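Local coordinates for iron-regulated outer membrane protein (PDB 4B7O) that acts as a TonB-dependent iron transporter in the outer membrane of Neisseria meningitidis, possibly taking up siderophore-bound iron, at residues T376-G381 with A447-I452; G321-L326 with F366-R371; F458-G463 with F488-Q493; K151-A156 with N505-S510; L464-F469 with S482-S487. All coordinates share one frame; numbering follows the deposited sequence.

How the interactions relate
Four of the five contacts lie between antiparallel strands of the transmembrane barrel; interaction 4 instead ties the barrel to the plug that fills it. Along the chain, interactions 2, 1 and then 3 follow in series, interaction 5 falls within the hairpin of interaction 3, and interaction 4 joins segments 349 residues apart at their closest ends and encloses the rest. Interactions 1 and 2 have centres about 9 Å apart and meet where strands 355-373 and 376-391 pair. Interactions 3 and 5 share strands 458-472 and 478-493, with centres about 20 Å apart. The centre of interaction 4 is about 9 Å from that of interaction 5, and the two touch, A156 of the plug loop bonding R465.

Interaction 1. Residues T376-G381 with A447-I452; sequences TLLKYG and AYIEAI
K379 and E450 lie side by side on one face of an antiparallel strand pair, and their backbones exchange two hydrogen bonds, one being K379 N to E450 O at 2.6 Å. Like pairs join L377 with I452 and G381 with Y448, giving six bonds in regular barrel-wall register. The lysine can be followed outward. Its CB rests 3.7 Å from E450 O. With CG beside the backbone N (chi1 -71°), the chain runs on past the glutamate, and K379 CD touches both E450 OE1, at 3.4 Å, and I452 CD1, at 3.7 Å. K379 CE is still beside E450 OE1, at 4.1 Å. Bends at chi3 and chi4 then lead NZ away from E450 to a salt bridge with D369, so the charged end binds the other neighbouring strand. Farther along the same face the Y448 ring lies over the backbone of G381, whose N sits 3.3 Å above the ring plane, off toward the rim. Glycine has no side chain to obstruct the ring, much as in the aromatic-over-glycine mortise-tenon joints of outer-membrane barrels. The Y448 hydroxyl is held by N367. On the opposite face L378 CD1 crosses I449 at an angle, 3.8 Å from its CG1, and CB of Y380 packs on CB of I449, while the Y380 hydroxyl bonds S370. Strand 376-391 is flanked by 355-373 and strand 441-455 by 458-472; the face bearing K379, Y448 and E450 looks into the barrel, where E450 makes weak hydrogen bonds to S155 and S157 of the plug.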
# COMPACT_ATOMS: atom_id res chain seq x y z
N THR A 376 22.85 -4.31 24.11
CA THR A 376 22.40 -2.98 23.74
C THR A 376 22.94 -2.63 22.33
O THR A 376 24.15 -2.62 22.09
CB THR A 376 22.69 -1.95 24.87
OG1 THR A 376 23.02 -0.68 24.33
CG2 THR A 376 23.79 -2.40 25.75
N LEU A 377 22.02 -2.39 21.39
CA LEU A 377 22.36 -2.14 19.99
C LEU A 377 22.05 -0.68 19.76
O LEU A 377 21.10 -0.15 20.34
CB LEU A 377 21.51 -3.03 19.07
CG LEU A 377 21.83 -3.06 17.57
CD1 LEU A 377 23.19 -3.71 17.27
CD2 LEU A 377 20.74 -3.78 16.78
N LEU A 378 22.89 -0.03 18.96
CA LEU A 378 22.66 1.36 18.59
C LEU A 378 22.41 1.36 17.08
O LEU A 378 23.15 0.70 16.32
CB LEU A 378 23.93 2.16 18.87
CG LEU A 378 23.84 3.69 18.77
CD1 LEU A 378 22.59 4.30 19.39
CD2 LEU A 378 25.07 4.35 19.40
N LYS A 379 21.36 2.04 16.63
CA LYS A 379 21.10 2.10 15.17
C LYS A 379 21.14 3.52 14.73
O LYS A 379 20.63 4.41 15.45
CB LYS A 379 19.71 1.56 14.80
CG LYS A 379 19.49 0.06 14.93
CD LYS A 379 17.99 -0.20 14.96
CE LYS A 379 17.46 -0.90 13.72
NZ LYS A 379 18.26 -2.13 13.48
N TYR A 380 21.72 3.76 13.56
CA TYR A 380 21.71 5.11 13.00
C TYR A 380 21.78 4.94 11.49
O TYR A 380 22.31 3.93 10.97
CB TYR A 380 22.88 5.95 13.57
CG TYR A 380 24.18 5.16 13.49
CD1 TYR A 380 24.41 4.12 14.35
CD2 TYR A 380 25.16 5.42 12.48
CE1 TYR A 380 25.57 3.36 14.30
CE2 TYR A 380 26.33 4.64 12.41
CZ TYR A 380 26.53 3.62 13.33
OH TYR A 380 27.62 2.79 13.30
N GLY A 381 21.25 5.92 10.78
CA GLY A 381 21.33 5.91 9.37
C GLY A 381 20.76 7.13 8.74
O GLY A 381 20.41 8.11 9.43
N ALA A 447 17.98 11.72 9.03
CA ALA A 447 18.93 10.92 9.79
C ALA A 447 18.26 10.54 11.11
O ALA A 447 17.38 11.25 11.60
CB ALA A 447 20.18 11.70 10.04
N TYR A 448 18.65 9.41 11.66
CA TYR A 448 17.99 8.95 12.85
C TYR A 448 19.02 8.26 13.62
O TYR A 448 20.01 7.76 13.06
CB TYR A 448 16.89 7.91 12.51
CG TYR A 448 17.41 6.64 11.85
CD1 TYR A 448 17.88 5.59 12.60
CD2 TYR A 448 17.43 6.51 10.48
CE1 TYR A 448 18.35 4.44 12.00
CE2 TYR A 448 17.92 5.37 9.87
CZ TYR A 448 18.36 4.35 10.64
OH TYR A 448 18.84 3.24 10.03
N ILE A 449 18.77 8.16 14.92
CA ILE A 449 19.61 7.34 15.79
C ILE A 449 18.66 6.67 16.79
O ILE A 449 17.72 7.30 17.29
CB ILE A 449 20.70 8.21 16.50
CG1 ILE A 449 21.28 7.44 17.67
CG2 ILE A 449 20.12 9.52 17.02
CD1 ILE A 449 22.56 8.02 18.19
N GLU A 450 18.87 5.40 17.06
CA GLU A 450 17.94 4.64 17.86
C GLU A 450 18.70 3.68 18.72
O GLU A 450 19.61 2.98 18.25
CB GLU A 450 17.00 3.84 16.95
CG GLU A 450 15.81 3.23 17.66
CD GLU A 450 14.84 2.54 16.69
OE1 GLU A 450 15.24 1.46 16.15
OE2 GLU A 450 13.71 3.06 16.47
N ALA A 451 18.30 3.60 19.99
CA ALA A 451 19.00 2.73 20.94
C ALA A 451 18.11 1.56 21.39
O ALA A 451 16.95 1.76 21.69
CB ALA A 451 19.47 3.55 22.15
N ILE A 452 18.67 0.37 21.44
CA ILE A 452 17.88 -0.73 21.87
C ILE A 452 18.67 -1.42 22.93
O ILE A 452 19.79 -1.89 22.67
CB ILE A 452 17.56 -1.68 20.70
CG1 ILE A 452 16.74 -0.93 19.65
CG2 ILE A 452 16.81 -2.93 21.14
CD1 ILE A 452 16.94 -1.50 18.29

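Interaction 2. Residues G321-L326 with F366-R371; sequences GFVEKL and FNFDSR
A classic beta bulge marks this contact: E324 and K325 both face D369, and the carbonyl oxygen of D369 accepts from two successive amides. E324 N comes in nearly end-on to the carbonyl oxygen, D369 O, at 2.5 Å, whereas K325 N, 3.2 Å from D369 O, lies in the carbonyl plane on a lone pair. The return bond, D369 N to K325 O, is 2.7 Å long and restores the regular antiparallel pairing. The chain turns its corner at E324, within the bulge; just before it V323 CG2 crosses F368 at a slant, 4.0 Å from CD1 of that ring. Beyond it L326 stands alongside F368 and places CD1 over the ring face as a CH-pi contact, 3.7 Å from the F368 centroid and 19° off the normal. On the other side of the F368 ring, Y380 of the next strand meets it nearly parallel, planes about 10° apart. On the reverse face CB of K325 lies beside the D369 carboxylate. E324, with CG anti to N (chi1 178°) and its chain extended, crosses R371 and brings OE1 3.3 Å from R371 NE. That oxygen sits over the centre of the guanidinium face, the two planar groups being almost perpendicular. No N-H of R371 is aimed at it. The pair therefore attracts by charge alone, which probably leaves its mutual orientation less strictly fixed than a bidentate bridge would, while the doubly gripped carbonyl holds the bulge itself.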
# COMPACT_ATOMS: atom_id res chain seq x y z
N GLY A 321 34.06 -4.22 11.44
CA GLY A 321 34.74 -3.50 12.51
C GLY A 321 33.72 -2.98 13.49
O GLY A 321 32.93 -3.74 14.05
N PHE A 322 33.67 -1.66 13.66
CA PHE A 322 32.75 -1.08 14.66
C PHE A 322 31.23 -1.11 14.27
O PHE A 322 30.32 -0.80 15.09
CB PHE A 322 33.26 0.30 15.13
CG PHE A 322 32.91 1.45 14.21
CD1 PHE A 322 31.61 2.00 14.22
CD2 PHE A 322 33.90 2.04 13.39
CE1 PHE A 322 31.29 3.09 13.40
CE2 PHE A 322 33.58 3.13 12.56
CZ PHE A 322 32.28 3.66 12.57
N VAL A 323 30.97 -1.48 13.02
CA VAL A 323 29.63 -1.63 12.51
C VAL A 323 29.31 -3.14 12.45
O VAL A 323 29.98 -3.91 11.74
CB VAL A 323 29.49 -0.90 11.17
CG1 VAL A 323 28.27 -1.38 10.39
CG2 VAL A 323 29.51 0.62 11.38
N GLU A 324 28.30 -3.54 13.23
CA GLU A 324 27.87 -4.92 13.33
C GLU A 324 27.08 -5.32 12.07
O GLU A 324 27.24 -6.43 11.54
CB GLU A 324 26.97 -5.11 14.57
CG GLU A 324 26.42 -6.54 14.71
CD GLU A 324 25.76 -6.83 16.06
OE1 GLU A 324 25.79 -5.94 16.94
OE2 GLU A 324 25.23 -7.95 16.22
N LYS A 325 26.22 -4.41 11.62
CA LYS A 325 25.38 -4.63 10.46
C LYS A 325 25.01 -3.33 9.74
O LYS A 325 24.60 -2.33 10.37
CB LYS A 325 24.12 -5.40 10.84
CG LYS A 325 23.22 -5.65 9.66
CD LYS A 325 22.55 -7.00 9.80
CE LYS A 325 21.31 -7.05 8.91
NZ LYS A 325 20.98 -8.47 8.60
N LEU A 326 25.16 -3.36 8.42
CA LEU A 326 24.78 -2.25 7.56
C LEU A 326 23.87 -2.85 6.52
O LEU A 326 24.17 -3.90 5.93
CB LEU A 326 26.02 -1.57 6.92
CG LEU A 326 25.84 -0.47 5.83
CD1 LEU A 326 24.90 0.69 6.20
CD2 LEU A 326 27.18 0.10 5.34
N PHE A 366 20.80 4.24 4.05
CA PHE A 366 21.90 3.57 4.75
C PHE A 366 21.52 3.39 6.21
O PHE A 366 21.28 4.35 6.93
CB PHE A 366 23.17 4.38 4.65
CG PHE A 366 23.63 4.64 3.23
CD1 PHE A 366 23.09 5.70 2.48
CD2 PHE A 366 24.63 3.85 2.65
CE1 PHE A 366 23.51 5.95 1.18
CE2 PHE A 366 25.06 4.11 1.35
CZ PHE A 366 24.50 5.16 0.61
N ASN A 367 21.46 2.14 6.64
CA ASN A 367 21.12 1.83 8.01
C ASN A 367 22.28 1.09 8.67
O ASN A 367 22.64 -0.00 8.24
CB ASN A 367 19.83 1.01 8.03
CG ASN A 367 18.72 1.66 7.17
OD1 ASN A 367 18.01 2.61 7.61
ND2 ASN A 367 18.57 1.18 5.92
N PHE A 368 22.88 1.72 9.70
CA PHE A 368 23.96 1.12 10.51
C PHE A 368 23.55 0.63 11.91
O PHE A 368 22.79 1.31 12.63
CB PHE A 368 25.04 2.15 10.77
CG PHE A 368 25.63 2.74 9.54
CD1 PHE A 368 26.74 2.14 8.92
CD2 PHE A 368 25.11 3.94 9.01
CE1 PHE A 368 27.31 2.73 7.79
CE2 PHE A 368 25.68 4.53 7.87
CZ PHE A 368 26.79 3.92 7.27
N ASP A 369 24.12 -0.52 12.29
CA ASP A 369 24.10 -1.08 13.65
C ASP A 369 25.48 -1.27 14.29
O ASP A 369 26.28 -2.10 13.82
CB ASP A 369 23.47 -2.45 13.64
CG ASP A 369 22.05 -2.43 13.17
OD1 ASP A 369 21.41 -1.36 13.25
OD2 ASP A 369 21.56 -3.50 12.73
N SER A 370 25.72 -0.55 15.39
CA SER A 370 26.86 -0.84 16.29
C SER A 370 26.39 -1.28 17.72
O SER A 370 25.63 -0.57 18.41
CB SER A 370 27.83 0.33 16.41
OG SER A 370 27.50 1.39 15.55
N ARG A 371 26.86 -2.47 18.09
CA ARG A 371 26.77 -3.03 19.42
C ARG A 371 27.54 -2.18 20.45
O ARG A 371 28.70 -1.85 20.27
CB ARG A 371 27.36 -4.44 19.36
CG ARG A 371 27.33 -5.16 20.68
CD ARG A 371 26.66 -6.51 20.54
NE ARG A 371 25.25 -6.36 20.16
CZ ARG A 371 24.49 -7.33 19.65
NH1 ARG A 371 25.00 -8.55 19.47
NH2 ARG A 371 23.23 -7.07 19.32

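Interaction 3. Residues F458-G463 with F488-Q493; sequences FTLTGG and FGVIWQ
F458 and W492 meet at the open end of a beta hairpin of the outer-membrane barrel, in which strand 458-472 runs antiparallel to strand 478-493, the short segments being 171° apart. Backbone hydrogen bonds come first. T459 and I491 exchange one pair, with T459 N to I491 O at 2.7 Å, and T461 and G489 exchange another, with G489 N to T461 O at 2.9 Å. Beside these rungs CA-H groups add weaker contacts: V490 CA lies 3.1 Å from T459 O, and F488 CA is similarly close to T461 O. Apolar contacts fill the face that carries F458, L460, V490 and W492. The two aromatic side chains cross at about a right angle, and W492 CE3 meets the F458 ring at its edge, near the ring plane, 3.8 Å from CD2. With CG anti to the backbone N (chi1 -166°), the phenyl group also reaches over to V490, its CZ 4.0 Å from V490 CB. A large aromatic pair here is consistent with the aromatic girdle of outer-membrane barrels, this face being turned outward. The other face, bearing T459, T461 and I491, looks inward, where T459 and I491 both touch R62 of the plug. G462 pairs with F488 through its backbone, its CA next to F488 CB. Next on the same face, L460 sends one branch across, and its CD2 touches both V490 CG1, 3.6 Å away, and G489 O, at 3.4 Å.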
# COMPACT_ATOMS: atom_id res chain seq x y z
N PHE A 458 13.17 -7.59 29.32
CA PHE A 458 12.70 -6.22 29.25
C PHE A 458 13.46 -5.45 28.15
O PHE A 458 14.68 -5.24 28.28
CB PHE A 458 12.91 -5.45 30.54
CG PHE A 458 12.12 -4.15 30.57
CD1 PHE A 458 12.63 -2.99 30.01
CD2 PHE A 458 10.80 -4.14 31.05
CE1 PHE A 458 11.86 -1.84 29.97
CE2 PHE A 458 10.03 -3.00 31.05
CZ PHE A 458 10.54 -1.85 30.49
N THR A 459 12.75 -5.00 27.12
CA THR A 459 13.42 -4.33 25.98
C THR A 459 12.98 -2.90 25.86
O THR A 459 11.79 -2.61 25.78
CB THR A 459 13.27 -5.05 24.63
OG1 THR A 459 13.55 -6.44 24.80
CG2 THR A 459 14.29 -4.53 23.67
N LEU A 460 13.93 -1.99 25.87
CA LEU A 460 13.56 -0.59 25.79
C LEU A 460 14.21 -0.13 24.50
O LEU A 460 15.33 -0.56 24.16
CB LEU A 460 14.18 0.14 26.94
CG LEU A 460 13.77 1.55 27.33
CD1 LEU A 460 14.91 2.52 27.33
CD2 LEU A 460 12.54 2.13 26.64
N THR A 461 13.51 0.75 23.80
CA THR A 461 13.90 1.26 22.50
C THR A 461 13.66 2.77 22.52
O THR A 461 12.55 3.22 22.82
CB THR A 461 13.01 0.59 21.42
OG1 THR A 461 13.24 -0.82 21.44
CG2 THR A 461 13.32 1.12 20.04
N GLY A 462 14.69 3.57 22.25
CA GLY A 462 14.46 5.02 22.23
C GLY A 462 15.10 5.51 20.94
O GLY A 462 16.11 4.94 20.46
N GLY A 463 14.55 6.54 20.34
CA GLY A 463 15.21 6.98 19.13
C GLY A 463 14.84 8.35 18.72
O GLY A 463 13.83 8.89 19.20
N PHE A 488 9.91 6.28 21.61
CA PHE A 488 10.32 5.16 22.49
C PHE A 488 9.25 4.11 22.64
O PHE A 488 8.07 4.37 22.48
CB PHE A 488 10.88 5.70 23.88
CG PHE A 488 9.82 6.20 24.87
CD1 PHE A 488 8.81 7.07 24.48
CD2 PHE A 488 9.84 5.79 26.21
CE1 PHE A 488 7.84 7.50 25.38
CE2 PHE A 488 8.88 6.21 27.12
CZ PHE A 488 7.88 7.08 26.71
N GLY A 489 9.65 2.90 22.92
CA GLY A 489 8.71 1.85 23.19
C GLY A 489 9.35 0.79 24.06
O GLY A 489 10.58 0.74 24.22
N VAL A 490 8.53 -0.05 24.69
CA VAL A 490 9.10 -1.14 25.47
C VAL A 490 8.50 -2.46 25.05
O VAL A 490 7.35 -2.51 24.67
CB VAL A 490 8.98 -0.91 26.98
CG1 VAL A 490 9.45 0.50 27.37
CG2 VAL A 490 7.52 -1.10 27.46
N ILE A 491 9.25 -3.54 25.10
CA ILE A 491 8.62 -4.83 25.06
C ILE A 491 8.97 -5.55 26.32
O ILE A 491 10.12 -5.62 26.65
CB ILE A 491 9.04 -5.62 23.83
CG1 ILE A 491 8.37 -4.99 22.61
CG2 ILE A 491 8.62 -7.08 23.94
CD1 ILE A 491 9.28 -4.94 21.39
N TRP A 492 7.96 -6.08 27.01
CA TRP A 492 8.11 -6.80 28.28
C TRP A 492 7.73 -8.22 28.08
O TRP A 492 6.58 -8.55 27.82
CB TRP A 492 7.20 -6.16 29.36
CG TRP A 492 7.11 -6.88 30.69
CD1 TRP A 492 5.98 -7.04 31.48
CD2 TRP A 492 8.19 -7.56 31.46
NE1 TRP A 492 6.26 -7.72 32.63
CE2 TRP A 492 7.57 -8.05 32.69
CE3 TRP A 492 9.54 -7.74 31.28
CZ2 TRP A 492 8.31 -8.73 33.67
CZ3 TRP A 492 10.27 -8.42 32.27
CH2 TRP A 492 9.66 -8.89 33.46
N GLN A 493 8.71 -9.10 28.17
CA GLN A 493 8.40 -10.51 28.10
C GLN A 493 8.64 -11.28 29.43
O GLN A 493 9.72 -11.79 29.67
CB GLN A 493 9.21 -11.10 26.96
CG GLN A 493 8.85 -12.54 26.75
CD GLN A 493 8.82 -12.95 25.29
OE1 GLN A 493 9.43 -12.31 24.37
NE2 GLN A 493 8.10 -14.07 25.06

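Interaction 4. Residues K151-A156 with N505-S510; sequences KGAGSA and NYASRS
N505 reaches from the barrel wall to the plug loop and lays its amide against the backbone of A153 and G154. With its CG anti to the carbonyl carbon (chi1 -58°), the amide turns its NH2 edge to A153, and ND2 donates to A153 O at 3.0 Å in a nearly straight bond of 168°. The acceptor lies almost in the amide plane of N505, but the donor stands well above the carbonyl plane of A153, so no lone pair of the oxygen is met squarely. G154 O comes within 3.4 Å of both N505 CB and ND2, yet the angle to ND2 is too poor for a bond. The two alanines complete the contact: A153 CB points at the strand, 4.0 Å from N505 O, and lies 4.4 Å from A507 CB. Y506, between N505 and A507, turns its side chain from the loop and packs on P486 of the neighbouring strand. The loop is anchored on its own side as well, since A153 O also accepts from K66 NZ and G154 bonds A162 through the backbone. At this point itself, plug and wall are joined by one neutral amide-to-carbonyl bond and small methyl contacts, burying 204 Å² in all. The seam here is thus held by one directional bond to a carbonyl shared with K66, while a charged plug-wall link is made farther along the strand by R509 and D118.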
# COMPACT_ATOMS: atom_id res chain seq x y z
N LYS A 151 1.68 -0.62 11.45
CA LYS A 151 0.58 0.30 11.59
C LYS A 151 1.00 1.43 12.48
O LYS A 151 1.96 1.30 13.27
CB LYS A 151 -0.62 -0.41 12.15
CG LYS A 151 -0.68 -1.84 11.65
CD LYS A 151 -1.89 -2.59 12.20
CE LYS A 151 -2.00 -3.95 11.52
NZ LYS A 151 -2.79 -4.93 12.30
N GLY A 152 0.26 2.54 12.38
CA GLY A 152 0.59 3.76 13.11
C GLY A 152 1.98 4.29 12.79
O GLY A 152 2.58 3.97 11.79
N ALA A 153 2.48 5.12 13.68
CA ALA A 153 3.71 5.82 13.49
C ALA A 153 4.87 4.89 13.85
O ALA A 153 4.79 4.19 14.85
CB ALA A 153 3.67 7.08 14.36
N GLY A 154 5.92 4.85 13.03
CA GLY A 154 7.05 3.93 13.30
C GLY A 154 8.10 4.54 14.24
O GLY A 154 8.03 5.72 14.65
N SER A 155 9.09 3.74 14.61
CA SER A 155 10.14 4.25 15.48
C SER A 155 11.11 5.02 14.58
O SER A 155 10.84 5.20 13.39
CB SER A 155 10.82 3.11 16.24
OG SER A 155 11.38 2.17 15.35
N ALA A 156 12.22 5.46 15.14
CA ALA A 156 13.15 6.32 14.43
C ALA A 156 13.70 5.68 13.17
O ALA A 156 13.84 6.34 12.16
CB ALA A 156 14.30 6.74 15.34
N ASN A 505 5.45 7.25 19.66
CA ASN A 505 6.29 7.64 18.49
C ASN A 505 5.80 8.94 17.86
O ASN A 505 4.60 9.12 17.65
CB ASN A 505 6.24 6.53 17.45
CG ASN A 505 6.72 5.20 18.01
OD1 ASN A 505 7.30 5.15 19.13
ND2 ASN A 505 6.51 4.11 17.26
N TYR A 506 6.71 9.87 17.64
CA TYR A 506 6.49 10.95 16.73
C TYR A 506 7.03 10.57 15.36
O TYR A 506 8.07 9.84 15.22
CB TYR A 506 7.25 12.19 17.21
CG TYR A 506 6.51 12.92 18.28
CD1 TYR A 506 5.54 13.84 17.95
CD2 TYR A 506 6.73 12.63 19.65
CE1 TYR A 506 4.82 14.50 18.93
CE2 TYR A 506 6.03 13.28 20.63
CZ TYR A 506 5.09 14.22 20.28
OH TYR A 506 4.39 14.87 21.25
N ALA A 507 6.34 11.06 14.33
CA ALA A 507 6.85 10.98 12.92
C ALA A 507 6.24 12.07 12.08
O ALA A 507 5.12 12.58 12.37
CB ALA A 507 6.60 9.57 12.30
N SER A 508 6.98 12.48 11.04
CA SER A 508 6.44 13.52 10.15
C SER A 508 6.38 13.06 8.71
O SER A 508 7.17 12.23 8.28
CB SER A 508 7.21 14.84 10.25
OG SER A 508 8.59 14.55 10.25
N ARG A 509 5.43 13.60 7.98
CA ARG A 509 5.30 13.38 6.56
C ARG A 509 5.20 14.72 5.85
O ARG A 509 4.36 15.54 6.20
CB ARG A 509 4.05 12.59 6.32
CG ARG A 509 4.09 11.74 5.08
CD ARG A 509 2.99 10.70 5.22
NE ARG A 509 2.60 10.14 3.95
CZ ARG A 509 3.18 9.10 3.41
NH1 ARG A 509 4.17 8.50 4.06
NH2 ARG A 509 2.76 8.64 2.25
N SER A 510 6.08 14.94 4.87
CA SER A 510 6.07 16.12 3.98
C SER A 510 4.90 16.17 3.05
O SER A 510 4.37 15.14 2.65
CB SER A 510 7.32 16.08 3.09
OG SER A 510 7.47 14.82 2.43

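Interaction 5. Residues L464-F469 with S482-S487; sequences LRYDRF and SNLNPS
L464 starts the pairing with P486 and L484 in a beta hairpin of the barrel wall, its strand antiparallel to 482-487. Its CG lies 3.8 Å from L484 CD1, and the two leucines cross at a slant. R465 exchanges backbone bonds with N485 on the inward face; its side chain, bent at chi3, runs along its own strand toward D467, and NE forms a salt bridge with D467 OD1 at 2.8 Å, while NH1 bonds the plug carbonyl of A156 and NH2 N383. Y466 presents its ring edge to the other branch of L484, with Y466 CD1 3.6 Å from L484 CD2, and its hydroxyl takes a weak bond from S482 OG at 3.1 Å. D467 pairs with N483 through the backbone. Its OD1 also accepts weakly from N485 ND2, 3.0 Å away, with carboxylate and amide planes 62° apart; that ND2 also bonds S508, and N485 OD1 bonds R536. A water donates both to D467 O and to N483 OD1, at 2.6 Å from the latter, linking the strands. R468 bends at chi2, placing NH1 3.8 Å from S482 OG, too far for a hydrogen bond, with S482 CB at the edge of the guanidinium, in its plane.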
# COMPACT_ATOMS: atom_id res chain seq x y z
N LEU A 464 15.63 8.90 17.81
CA LEU A 464 15.33 10.27 17.35
C LEU A 464 15.56 10.33 15.85
O LEU A 464 16.48 9.69 15.35
CB LEU A 464 16.27 11.26 18.06
CG LEU A 464 16.07 12.78 17.98
CD1 LEU A 464 14.62 13.19 18.27
CD2 LEU A 464 17.02 13.47 18.97
N ARG A 465 14.72 11.10 15.15
CA ARG A 465 14.88 11.34 13.73
C ARG A 465 14.91 12.80 13.46
O ARG A 465 14.14 13.56 14.03
CB ARG A 465 13.69 10.84 12.90
CG ARG A 465 13.68 9.38 12.69
CD ARG A 465 12.47 9.03 11.82
NE ARG A 465 12.66 9.52 10.44
CZ ARG A 465 13.47 8.95 9.57
NH1 ARG A 465 14.16 7.83 9.86
NH2 ARG A 465 13.58 9.51 8.37
N TYR A 466 15.74 13.15 12.49
CA TYR A 466 15.75 14.46 11.92
C TYR A 466 15.17 14.34 10.50
O TYR A 466 15.75 13.68 9.68
CB TYR A 466 17.20 14.98 11.90
CG TYR A 466 17.23 16.36 11.37
CD1 TYR A 466 16.51 17.36 12.02
CD2 TYR A 466 17.87 16.65 10.17
CE1 TYR A 466 16.47 18.64 11.52
CE2 TYR A 466 17.84 17.94 9.65
CZ TYR A 466 17.14 18.92 10.34
OH TYR A 466 17.09 20.20 9.86
N ASP A 467 14.02 14.95 10.24
CA ASP A 467 13.35 14.81 8.95
C ASP A 467 13.31 16.16 8.29
O ASP A 467 12.77 17.11 8.89
CB ASP A 467 11.90 14.34 9.14
CG ASP A 467 11.75 12.81 9.20
OD1 ASP A 467 11.84 12.23 10.32
OD2 ASP A 467 11.49 12.18 8.14
N ARG A 468 13.90 16.28 7.09
CA ARG A 468 13.95 17.55 6.35
C ARG A 468 13.29 17.39 4.97
O ARG A 468 13.66 16.48 4.20
CB ARG A 468 15.40 18.01 6.19
CG ARG A 468 15.53 19.35 5.47
CD ARG A 468 16.65 20.24 6.01
NE ARG A 468 16.73 21.49 5.23
CZ ARG A 468 16.06 22.62 5.50
NH1 ARG A 468 15.27 22.71 6.56
NH2 ARG A 468 16.19 23.68 4.69
N PHE A 469 12.35 18.26 4.64
CA PHE A 469 11.90 18.29 3.26
C PHE A 469 12.15 19.57 2.46
O PHE A 469 12.28 20.67 3.03
CB PHE A 469 10.44 17.87 3.19
CG PHE A 469 9.48 18.95 3.50
CD1 PHE A 469 9.09 19.86 2.50
CD2 PHE A 469 8.89 19.04 4.76
CE1 PHE A 469 8.16 20.86 2.74
CE2 PHE A 469 7.94 20.03 5.01
CZ PHE A 469 7.58 20.94 4.02
N SER A 482 11.88 21.32 8.63
CA SER A 482 12.48 20.14 9.20
C SER A 482 11.81 19.95 10.53
O SER A 482 11.15 20.87 11.03
CB SER A 482 13.99 20.30 9.33
OG SER A 482 14.28 21.49 10.01
N ASN A 483 11.90 18.74 11.08
CA ASN A 483 11.32 18.45 12.38
C ASN A 483 12.25 17.44 13.07
O ASN A 483 12.96 16.67 12.41
CB ASN A 483 9.92 17.82 12.28
CG ASN A 483 8.91 18.64 11.51
OD1 ASN A 483 9.11 18.97 10.34
ND2 ASN A 483 7.77 18.93 12.14
N LEU A 484 12.23 17.44 14.41
CA LEU A 484 12.88 16.36 15.21
C LEU A 484 11.79 15.40 15.69
O LEU A 484 10.78 15.84 16.26
CB LEU A 484 13.60 16.97 16.43
CG LEU A 484 15.11 17.26 16.33
CD1 LEU A 484 15.97 16.03 16.08
CD2 LEU A 484 15.40 18.30 15.26
N ASN A 485 11.98 14.12 15.49
CA ASN A 485 10.95 13.19 15.89
C ASN A 485 11.44 12.14 16.86
O ASN A 485 12.26 11.29 16.47
CB ASN A 485 10.32 12.53 14.68
CG ASN A 485 9.74 13.52 13.70
OD1 ASN A 485 8.74 14.23 13.96
ND2 ASN A 485 10.33 13.53 12.56
N PRO A 486 10.98 12.21 18.12
CA PRO A 486 11.45 11.33 19.19
C PRO A 486 10.56 10.15 19.33
O PRO A 486 9.36 10.27 19.23
CB PRO A 486 11.33 12.21 20.44
CG PRO A 486 10.23 13.15 20.15
CD PRO A 486 10.25 13.38 18.67
N SER A 487 11.13 8.99 19.57
CA SER A 487 10.27 7.85 19.79
C SER A 487 10.81 6.92 20.87
O SER A 487 12.05 6.76 20.98
CB SER A 487 10.10 7.09 18.46
OG SER A 487 11.33 6.48 18.10
O HOH W 1 10.08 17.76 8.21